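Long-range contact in tailspike protein (Siphovirus 9NA, PDB 3RIQ), which forms the trimeric receptor-binding tailspike of a Salmonella phage and probably cleaves the lipopolysaccharide O-antigen as an endorhamnosidase: residues L55-D66 with S78-T89. Numbering follows the deposited sequence.
Sequences LTIECKAKFIGD and SKVISPHMHTKT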
# COMPACT_ATOMS: atom_id res chain seq x y z
N LEU A 55 3.63 18.92 33.96
CA LEU A 55 2.79 20.06 33.58
C LEU A 55 2.02 19.85 32.31
O LEU A 55 2.45 19.12 31.42
CB LEU A 55 3.64 21.33 33.46
CG LEU A 55 4.35 21.78 34.74
CD1 LEU A 55 5.22 22.99 34.45
CD2 LEU A 55 3.35 22.09 35.90
N THR A 56 0.85 20.48 32.25
CA THR A 56 0.13 20.68 31.00
C THR A 56 0.43 22.09 30.55
O THR A 56 0.02 23.04 31.23
CB THR A 56 -1.37 20.51 31.24
OG1 THR A 56 -1.61 19.24 31.85
CG2 THR A 56 -2.15 20.61 29.91
N ILE A 57 1.18 22.26 29.46
CA ILE A 57 1.56 23.61 28.99
C ILE A 57 0.65 23.95 27.81
O ILE A 57 0.82 23.41 26.69
CB ILE A 57 3.05 23.72 28.63
CG1 ILE A 57 3.89 23.36 29.86
CG2 ILE A 57 3.37 25.15 28.13
CD1 ILE A 57 5.38 23.35 29.67
N GLU A 58 -0.37 24.76 28.07
CA GLU A 58 -1.43 25.01 27.10
C GLU A 58 -1.09 26.29 26.35
O GLU A 58 -1.11 27.37 26.95
CB GLU A 58 -2.78 25.17 27.83
CG GLU A 58 -3.94 25.48 26.90
CD GLU A 58 -4.56 24.25 26.32
OE1 GLU A 58 -5.02 23.41 27.10
OE2 GLU A 58 -4.63 24.12 25.09
N CYS A 59 -0.72 26.20 25.07
CA CYS A 59 -0.24 27.41 24.36
C CYS A 59 -1.34 28.06 23.54
O CYS A 59 -1.97 27.42 22.66
CB CYS A 59 0.94 27.07 23.47
SG CYS A 59 2.31 26.31 24.39
N LYS A 60 -1.60 29.33 23.85
CA LYS A 60 -2.59 30.12 23.10
C LYS A 60 -1.97 31.40 22.56
O LYS A 60 -2.67 32.38 22.29
CB LYS A 60 -3.84 30.43 23.95
CG LYS A 60 -4.62 29.17 24.36
CD LYS A 60 -5.96 29.46 25.00
CE LYS A 60 -6.73 28.20 25.26
NZ LYS A 60 -8.16 28.47 25.65
N ALA A 61 -0.65 31.36 22.39
CA ALA A 61 0.12 32.50 21.88
C ALA A 61 1.51 31.98 21.52
O ALA A 61 1.74 30.77 21.65
CB ALA A 61 0.18 33.60 22.95
N LYS A 62 2.41 32.84 21.05
CA LYS A 62 3.67 32.39 20.46
C LYS A 62 4.86 32.66 21.35
O LYS A 62 4.85 33.62 22.13
CB LYS A 62 3.91 33.13 19.14
CG LYS A 62 2.78 32.94 18.14
CD LYS A 62 3.11 33.61 16.84
CE LYS A 62 2.01 33.38 15.82
NZ LYS A 62 0.74 34.07 16.23
N PHE A 63 5.90 31.83 21.20
CA PHE A 63 7.24 32.16 21.71
C PHE A 63 8.05 32.81 20.58
O PHE A 63 8.32 32.16 19.55
CB PHE A 63 7.95 30.90 22.19
CG PHE A 63 7.20 30.16 23.27
CD1 PHE A 63 6.92 30.78 24.51
CD2 PHE A 63 6.75 28.86 23.04
CE1 PHE A 63 6.22 30.08 25.54
CE2 PHE A 63 6.03 28.16 24.05
CZ PHE A 63 5.78 28.77 25.30
N ILE A 64 8.46 34.07 20.78
CA ILE A 64 9.08 34.87 19.74
C ILE A 64 10.50 35.23 20.10
O ILE A 64 10.74 35.76 21.18
CB ILE A 64 8.28 36.19 19.52
CG1 ILE A 64 6.82 35.90 19.17
CG2 ILE A 64 8.97 37.10 18.45
CD1 ILE A 64 5.89 37.13 19.28
N GLY A 65 11.47 34.92 19.24
CA GLY A 65 12.86 35.26 19.55
C GLY A 65 13.76 34.89 18.40
O GLY A 65 13.36 34.16 17.51
N ASP A 66 15.00 35.39 18.45
CA ASP A 66 16.08 34.91 17.60
C ASP A 66 17.03 34.10 18.47
O ASP A 66 17.56 34.63 19.46
CB ASP A 66 16.87 36.09 17.03
CG ASP A 66 16.06 36.94 16.10
OD1 ASP A 66 15.17 36.43 15.39
OD2 ASP A 66 16.34 38.15 16.07
N SER A 78 4.59 15.10 31.10
CA SER A 78 4.09 16.44 30.69
C SER A 78 3.58 16.41 29.24
O SER A 78 3.93 15.52 28.43
CB SER A 78 5.20 17.50 30.78
OG SER A 78 5.58 17.67 32.15
N LYS A 79 2.70 17.37 28.95
CA LYS A 79 2.19 17.56 27.60
C LYS A 79 2.29 19.03 27.22
O LYS A 79 2.01 19.89 28.07
CB LYS A 79 0.73 17.09 27.49
CG LYS A 79 0.18 17.09 26.06
CD LYS A 79 -1.27 16.57 26.05
CE LYS A 79 -1.32 15.04 26.24
NZ LYS A 79 -2.74 14.51 26.43
N VAL A 80 2.69 19.31 25.98
CA VAL A 80 2.83 20.67 25.48
C VAL A 80 1.88 20.82 24.30
O VAL A 80 2.00 20.11 23.26
CB VAL A 80 4.31 20.97 25.09
CG1 VAL A 80 4.47 22.44 24.67
CG2 VAL A 80 5.26 20.65 26.27
N ILE A 81 0.90 21.71 24.45
CA ILE A 81 -0.25 21.76 23.54
C ILE A 81 -0.17 23.00 22.65
O ILE A 81 -0.19 24.15 23.12
CB ILE A 81 -1.56 21.80 24.36
CG1 ILE A 81 -1.60 20.60 25.33
CG2 ILE A 81 -2.78 21.81 23.45
CD1 ILE A 81 -2.81 20.59 26.24
N SER A 82 -0.03 22.73 21.35
CA SER A 82 0.02 23.75 20.30
C SER A 82 1.03 24.89 20.52
O SER A 82 0.71 26.03 20.30
CB SER A 82 -1.35 24.37 20.08
OG SER A 82 -2.31 23.37 19.78
N PRO A 83 2.27 24.57 20.85
CA PRO A 83 3.24 25.65 20.90
C PRO A 83 3.55 26.18 19.51
O PRO A 83 3.30 25.50 18.52
CB PRO A 83 4.49 24.96 21.45
CG PRO A 83 4.35 23.54 20.97
CD PRO A 83 2.90 23.25 21.07
N HIS A 84 4.08 27.40 19.47
CA HIS A 84 4.45 28.05 18.21
C HIS A 84 5.75 28.83 18.38
O HIS A 84 5.79 29.79 19.12
CB HIS A 84 3.33 29.00 17.75
CG HIS A 84 3.51 29.55 16.37
ND1 HIS A 84 2.48 29.57 15.45
CD2 HIS A 84 4.58 30.12 15.75
CE1 HIS A 84 2.92 30.12 14.32
NE2 HIS A 84 4.18 30.48 14.48
N MET A 85 6.80 28.39 17.70
CA MET A 85 8.09 29.07 17.71
C MET A 85 8.18 30.02 16.52
O MET A 85 8.17 29.58 15.39
CB MET A 85 9.24 28.05 17.65
CG MET A 85 9.26 27.05 18.77
SD MET A 85 9.14 27.72 20.44
CE MET A 85 10.63 28.78 20.49
N HIS A 86 8.28 31.32 16.80
CA HIS A 86 8.30 32.34 15.76
C HIS A 86 9.58 33.19 15.81
O HIS A 86 9.93 33.74 16.84
CB HIS A 86 7.07 33.24 15.96
CG HIS A 86 6.69 34.08 14.76
ND1 HIS A 86 7.54 35.03 14.21
CD2 HIS A 86 5.52 34.17 14.07
CE1 HIS A 86 6.93 35.62 13.19
NE2 HIS A 86 5.70 35.13 13.10
N THR A 87 10.28 33.31 14.70
CA THR A 87 11.44 34.19 14.63
C THR A 87 11.13 35.64 15.06
O THR A 87 9.99 36.14 14.86
CB THR A 87 12.05 34.15 13.19
OG1 THR A 87 13.31 34.83 13.21
CG2 THR A 87 11.10 34.80 12.13
N LYS A 88 12.11 36.34 15.61
CA LYS A 88 11.94 37.77 15.87
C LYS A 88 12.32 38.57 14.60
O LYS A 88 11.52 39.36 14.09
CB LYS A 88 12.75 38.19 17.10
CG LYS A 88 12.68 39.73 17.33
CD LYS A 88 13.29 40.17 18.67
CE LYS A 88 14.79 39.81 18.79
NZ LYS A 88 15.46 40.26 20.11
N THR A 89 13.51 38.32 14.08
CA THR A 89 14.00 38.96 12.85
C THR A 89 13.52 38.17 11.63
O THR A 89 13.54 36.95 11.64
CB THR A 89 15.56 38.96 12.85
OG1 THR A 89 16.05 39.64 14.01
CG2 THR A 89 16.12 39.66 11.61
O HOH W 1 3.66 28.90 21.94
O HOH W 2 0.07 28.82 20.16
O HOH W 3 15.40 37.10 20.84
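Thr56 to Glu58 pair in parallel with Lys79 to Ile81, and Phe63 and Ile64 with Met85 and His86: two neighbouring coils of a right-handed beta-helix meet here along two strand pairs, each coil stacking its strands on those of the coil before. The first two strands run nearly parallel, with their axes 4.8 Å apart at the closest; beyond a turn that shifts the register by one residue, the second pair crosses at -23°. At that turn one water bridges Ala61 O and His84 N. In the buried interior, side chains stack coil on coil: Cys59 SG lies 3.9 Å from Pro83 CB, and the same CB sits at the edge of the Phe63 ring, while Met85, bent at chi2 and chi3, brings SD obliquely to that ring, 3.7 Å from Phe63 CD2. On the outer side the Lys62 chain runs alongside His84, its CE over the centre of one ring face as a CH-pi contact, 3.8 Å from the centroid. With CG anti to the backbone N (chi1 -171°), the His84 ring is swung alongside that chain and turns one face to it, and Glu162 and Thr164 of the next coil bind its two ring nitrogens, fixing its rotation. Asp66 closes the far end: its OD1 accepts a straight bond from Thr89 N (2.8 Å, 179°) through the syn lone pair, and its OD2 takes Thr89 OG1 at 2.6 Å, so both carboxylate oxygens grip one residue. Around the pair, strands 33-36 and 40-41 continue the stack beyond 55-66, strands 156-159 and 162-163 continue it beyond 78-89, and Thr56 OG1 receives Lys60 NZ of a neighbouring subunit, tying this face into the trimer.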